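Penicillin binding protein 2X (Streptococcus thermophilus, PDB 5U47) probably acts as a divisome transpeptidase that cross-links peptidoglycan strands at the septum, the class of enzyme that beta-lactams inactivate by acylating an active-site serine. Local coordinates at residues A[341-346]-A[480-485]; A[345-350]-A[360-365]. The protein carries 1 engineered substitution. All blocks are in the same frame, centred on the assembly; numbering follows the deposited sequence. Where two conformers were deposited one is given.

Contact 1. Residues A[341-346]-A[480-485]; sequences KGRTMS and PEFGTL
Phe482 pushes one corner of its ring, CE1, into the angle between Arg343 and Met345, and this is the tightly packed part of the contact. CE1 lies 3.5 Å above the guanidinium plane of Arg343, over its centre, 3.6 Å from Arg343 CZ. The two planes are inclined by 43°, which makes this a tilted arrangement and not a flat stack. Met345 closes in as well, its CG 3.6 Å from Phe482 CE1; Met345 CG lies beside the backbone N (chi1 -74°), and Met345 SD stands 4.9 Å from the centroid of the Phe482 ring in an oblique Met-aromatic contact. The buried Met345 belongs to strand 344-346, which pairs with strand 316-318 in a small two-stranded antiparallel sheet of the transpeptidase domain, whereas Phe482 rides on the loop after helix 463-478. Tyr353, one residue before the serine of a probable (S/Y)xN motif, also touches Arg343 and Met345. Toward solvent the contact loosens: Arg343 NH1 reaches OE2 of Glu481, an exposed residue, at 3.2 Å, a salt bridge whose hydrogen bond is weak, bent to 133° at the hydrogen. That oxygen sits at the guanidinium edge, in its plane, while the carboxylate stands nearly perpendicular to it.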
loop_
_atom_site.group_PDB
_atom_site.type_symbol
_atom_site.label_atom_id
_atom_site.label_comp_id
_atom_site.label_asym_id
_atom_site.label_seq_id
_atom_site.Cartn_x
_atom_site.Cartn_y
_atom_site.Cartn_z
ATOM N N LYS A 341 27.424 5.710 34.002
ATOM C CA LYS A 341 28.788 5.224 33.794
ATOM C C LYS A 341 28.773 3.776 33.291
ATOM O O LYS A 341 29.799 3.256 32.841
ATOM C CB LYS A 341 29.587 5.295 35.103
ATOM C CG LYS A 341 29.532 6.634 35.837
ATOM C CD LYS A 341 29.984 7.800 34.973
ATOM C CE LYS A 341 29.936 9.104 35.750
ATOM N NZ LYS A 341 30.343 10.273 34.921
ATOM N N GLY A 342 27.604 3.139 33.376
ATOM C CA GLY A 342 27.420 1.750 32.958
ATOM C C GLY A 342 26.629 1.017 34.022
ATOM O O GLY A 342 26.481 1.520 35.134
ATOM N N ARG A 343 26.111 -0.163 33.687
ATOM C CA ARG A 343 25.335 -0.952 34.646
ATOM C C ARG A 343 25.185 -2.413 34.204
ATOM O O ARG A 343 25.253 -2.732 33.009
ATOM C CB ARG A 343 23.961 -0.297 34.872
ATOM C CG ARG A 343 22.972 -1.089 35.730
ATOM C CD ARG A 343 21.734 -0.276 36.091
ATOM N NE ARG A 343 21.154 0.421 34.935
ATOM C CZ ARG A 343 20.026 1.131 34.965
ATOM N NH1 ARG A 343 19.299 1.217 36.077
ATOM N NH2 ARG A 343 19.605 1.735 33.857
ATOM N N THR A 344 24.995 -3.285 35.193
ATOM C CA THR A 344 24.809 -4.709 34.970
ATOM C C THR A 344 23.315 -4.961 34.827
ATOM O O THR A 344 22.523 -4.501 35.650
ATOM C CB THR A 344 25.399 -5.538 36.124
ATOM O OG1 THR A 344 26.789 -5.236 36.249
ATOM C CG2 THR A 344 25.240 -7.033 35.875
ATOM N N MET A 345 22.938 -5.675 33.767
ATOM C CA MET A 345 21.540 -5.967 33.478
ATOM C C MET A 345 21.291 -7.378 33.018
ATOM O O MET A 345 22.154 -8.033 32.453
ATOM C CB MET A 345 21.050 -5.088 32.325
ATOM C CG MET A 345 20.807 -3.636 32.652
ATOM S SD MET A 345 20.377 -2.738 31.149
ATOM C CE MET A 345 21.971 -2.678 30.330
ATOM N N SER A 346 20.061 -7.803 33.246
ATOM C CA SER A 346 19.531 -9.055 32.733
ATOM C C SER A 346 19.373 -8.835 31.213
ATOM O O SER A 346 19.307 -7.689 30.779
ATOM C CB SER A 346 18.163 -9.270 33.380
ATOM O OG SER A 346 17.473 -10.364 32.864
ATOM N N PRO A 480 9.323 0.092 35.372
ATOM C CA PRO A 480 9.629 1.466 35.780
ATOM C C PRO A 480 11.104 1.824 35.832
ATOM O O PRO A 480 11.442 3.002 35.814
ATOM C CB PRO A 480 9.011 1.569 37.194
ATOM C CG PRO A 480 8.033 0.446 37.251
ATOM C CD PRO A 480 8.694 -0.647 36.475
ATOM N N GLU A 481 11.972 0.826 35.889
ATOM C CA GLU A 481 13.390 1.099 35.966
ATOM C C GLU A 481 14.045 1.062 34.585
ATOM O O GLU A 481 14.804 1.969 34.228
ATOM C CB GLU A 481 14.047 0.079 36.897
ATOM C CG GLU A 481 15.511 0.347 37.220
ATOM C CD GLU A 481 15.742 1.652 37.965
ATOM O OE1 GLU A 481 14.860 2.089 38.745
ATOM O OE2 GLU A 481 16.829 2.231 37.780
ATOM N N PHE A 482 13.724 0.028 33.810
ATOM C CA PHE A 482 14.378 -0.213 32.526
ATOM C C PHE A 482 13.597 0.070 31.265
ATOM O O PHE A 482 14.214 0.316 30.244
ATOM C CB PHE A 482 14.883 -1.670 32.475
ATOM C CG PHE A 482 15.899 -1.982 33.537
ATOM C CD1 PHE A 482 17.222 -1.594 33.375
ATOM C CD2 PHE A 482 15.532 -2.636 34.708
ATOM C CE1 PHE A 482 18.166 -1.851 34.356
ATOM C CE2 PHE A 482 16.478 -2.898 35.700
ATOM C CZ PHE A 482 17.794 -2.509 35.519
ATOM N N GLY A 483 12.267 0.055 31.325
ATOM C CA GLY A 483 11.448 0.237 30.125
ATOM C C GLY A 483 11.567 1.600 29.474
ATOM O O GLY A 483 11.286 2.620 30.105
ATOM N N THR A 484 11.968 1.619 28.205
ATOM C CA THR A 484 12.119 2.867 27.463
ATOM C C THR A 484 10.782 3.516 27.142
ATOM O O THR A 484 10.741 4.688 26.791
ATOM C CB THR A 484 12.863 2.647 26.137
ATOM O OG1 THR A 484 12.196 1.623 25.384
ATOM C CG2 THR A 484 14.298 2.243 26.409
ATOM N N LEU A 485 9.699 2.755 27.258
ATOM C CA LEU A 485 8.365 3.275 26.984
ATOM C C LEU A 485 7.473 3.347 28.224
ATOM O O LEU A 485 6.243 3.325 28.111
ATOM C CB LEU A 485 7.702 2.501 25.827
ATOM C CG LEU A 485 8.359 2.711 24.458
ATOM C CD1 LEU A 485 7.660 1.885 23.396
ATOM C CD2 LEU A 485 8.362 4.182 24.054
#

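Contact 2. Residues A[345-350]-A[360-365]; sequences MSFAQG and TMLEQA
Two helices that follow one another in the transpeptidase domain, 347-352 and 356-366, meet here; the turn between them carries the serine (Ser354) of a probable (S/Y)xN motif, whose asparagine, Asn356, opens the later helix. Phe347, in the first turn of the earlier helix, carries one side of the contact. Its CG is anti to the carbonyl carbon (chi1 -78°), which sends the ring out toward the later helix. Leu362 CD2 lies over a face of that ring, 4.2 Å from its centroid and 27° off the normal, a CH-pi contact in which the methyl is nearest Phe347 CD1, at 3.8 Å. Met361 approaches differently: its CB stands at the ring edge, 4.1 Å from Phe347 CE1, and the extended remainder of the chain leads away. One aromatic ring is thus met over a face and at an edge by successive residues of the same helix. Tyr317 of strand 316-318 stacks with Phe347 and also touches Met361, which joins the small sheet to this cluster. At the start of the earlier helix, Ser346 holds the N-cap position, and its backbone N gives a nearly straight bond to Gln349 OE1 (2.9 Å, 174°). Backbone N of a cap residue bonded to the side chain three positions on is the reciprocal half of a capping box, a typical way of starting a helix.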
loop_
_atom_site.group_PDB
_atom_site.type_symbol
_atom_site.label_atom_id
_atom_site.label_comp_id
_atom_site.label_asym_id
_atom_site.label_seq_id
_atom_site.Cartn_x
_atom_site.Cartn_y
_atom_site.Cartn_z
ATOM N N MET A 345 22.938 -5.675 33.767
ATOM C CA MET A 345 21.540 -5.967 33.478
ATOM C C MET A 345 21.291 -7.378 33.018
ATOM O O MET A 345 22.154 -8.033 32.453
ATOM C CB MET A 345 21.050 -5.088 32.325
ATOM C CG MET A 345 20.807 -3.636 32.652
ATOM S SD MET A 345 20.377 -2.738 31.149
ATOM C CE MET A 345 21.971 -2.678 30.330
ATOM N N SER A 346 20.061 -7.803 33.246
ATOM C CA SER A 346 19.531 -9.055 32.733
ATOM C C SER A 346 19.373 -8.835 31.213
ATOM O O SER A 346 19.307 -7.689 30.779
ATOM C CB SER A 346 18.163 -9.270 33.380
ATOM O OG SER A 346 17.473 -10.364 32.864
ATOM N N PHE A 347 19.340 -9.891 30.398
ATOM C CA PHE A 347 19.123 -9.694 28.953
ATOM C C PHE A 347 17.711 -9.191 28.680
ATOM O O PHE A 347 17.489 -8.434 27.725
ATOM C CB PHE A 347 19.423 -10.950 28.129
ATOM C CG PHE A 347 20.892 -11.188 27.913
ATOM C CD1 PHE A 347 21.577 -10.489 26.924
ATOM C CD2 PHE A 347 21.591 -12.091 28.695
ATOM C CE1 PHE A 347 22.932 -10.692 26.715
ATOM C CE2 PHE A 347 22.952 -12.297 28.495
ATOM C CZ PHE A 347 23.623 -11.595 27.504
ATOM N N ALA A 348 16.762 -9.603 29.525
ATOM C CA ALA A 348 15.368 -9.155 29.386
ATOM C C ALA A 348 15.303 -7.654 29.653
ATOM O O ALA A 348 14.601 -6.906 28.949
ATOM C CB ALA A 348 14.470 -9.908 30.354
ATOM N N GLN A 349 16.037 -7.234 30.686
ATOM C CA GLN A 349 16.125 -5.826 31.066
ATOM C C GLN A 349 16.801 -5.013 29.970
ATOM O O GLN A 349 16.339 -3.940 29.642
ATOM C CB GLN A 349 16.873 -5.654 32.403
ATOM C CG GLN A 349 16.092 -6.140 33.621
ATOM C CD GLN A 349 16.923 -6.147 34.895
ATOM O OE1 GLN A 349 18.151 -6.253 34.849
ATOM N NE2 GLN A 349 16.254 -6.041 36.043
ATOM N N GLY A 350 17.892 -5.529 29.410
ATOM C CA GLY A 350 18.579 -4.857 28.309
ATOM C C GLY A 350 17.664 -4.707 27.096
ATOM O O GLY A 350 17.764 -3.725 26.340
ATOM N N THR A 360 23.709 -6.902 20.660
ATOM C CA THR A 360 24.891 -7.327 19.918
ATOM C C THR A 360 25.463 -8.620 20.531
ATOM O O THR A 360 25.855 -9.521 19.806
ATOM C CB THR A 360 25.938 -6.224 19.889
ATOM O OG1 THR A 360 25.367 -5.068 19.270
ATOM C CG2 THR A 360 27.181 -6.673 19.117
ATOM N N MET A 361 25.476 -8.715 21.859
ATOM C CA MET A 361 25.928 -9.944 22.520
ATOM C C MET A 361 25.066 -11.147 22.106
ATOM O O MET A 361 25.595 -12.237 21.863
ATOM C CB MET A 361 25.949 -9.782 24.048
ATOM C CG MET A 361 27.123 -8.966 24.554
ATOM S SD MET A 361 26.958 -8.485 26.288
ATOM C CE MET A 361 28.602 -7.871 26.645
ATOM N N LEU A 362 23.746 -10.949 22.015
ATOM C CA LEU A 362 22.838 -12.027 21.596
ATOM C C LEU A 362 23.138 -12.455 20.159
ATOM O O LEU A 362 23.118 -13.652 19.848
ATOM C CB LEU A 362 21.361 -11.617 21.738
ATOM C CG LEU A 362 20.814 -11.491 23.167
ATOM C CD1 LEU A 362 19.360 -11.030 23.164
ATOM C CD2 LEU A 362 20.968 -12.811 23.920
ATOM N N GLU A 363 23.429 -11.469 19.303
ATOM C CA GLU A 363 23.801 -11.716 17.904
ATOM C C GLU A 363 25.085 -12.550 17.805
ATOM O O GLU A 363 25.155 -13.469 16.993
ATOM C CB GLU A 363 23.982 -10.395 17.145
ATOM C CG GLU A 363 24.138 -10.526 15.628
ATOM C CD GLU A 363 25.522 -10.953 15.148
ATOM O OE1 GLU A 363 26.535 -10.569 15.749
ATOM O OE2 GLU A 363 25.591 -11.676 14.133
ATOM N N GLN A 364 26.077 -12.218 18.630
ATOM C CA GLN A 364 27.352 -12.948 18.645
ATOM C C GLN A 364 27.186 -14.371 19.183
ATOM O O GLN A 364 27.871 -15.283 18.740
ATOM C CB GLN A 364 28.403 -12.194 19.467
ATOM C CG GLN A 364 28.845 -10.869 18.858
ATOM C CD GLN A 364 29.904 -10.153 19.683
ATOM O OE1 GLN A 364 30.368 -10.654 20.708
ATOM N NE2 GLN A 364 30.290 -8.973 19.231
ATOM N N ALA A 365 26.257 -14.545 20.123
ATOM C CA ALA A 365 25.981 -15.862 20.733
ATOM C C ALA A 365 25.335 -16.825 19.751
ATOM O O ALA A 365 25.540 -18.025 19.841
ATOM C CB ALA A 365 25.088 -15.709 21.956
#

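Overall arrangement
The first segments of both contacts include strand 344-346, but contact 1 uses Met345 of the strand and Arg343 just before it, whereas contact 2 is made by Phe347 of the helix that follows. Their centres are 12 Å apart, and each is only partly buried. Contact 1 reaches a distant loop, 134 residues on, and mixes charge, aromatic and sulfur chemistry from buried Met345 to exposed Glu481. Contact 2 is local, its closest ends ten positions apart; across it the packing is apolar, and the side-chain bond of Gln349 lies within the earlier helix's own first turn. The two touch where Gln349 NE2 packs 3.2 Å from Phe482 CE2, bringing the loop up to the earlier helix.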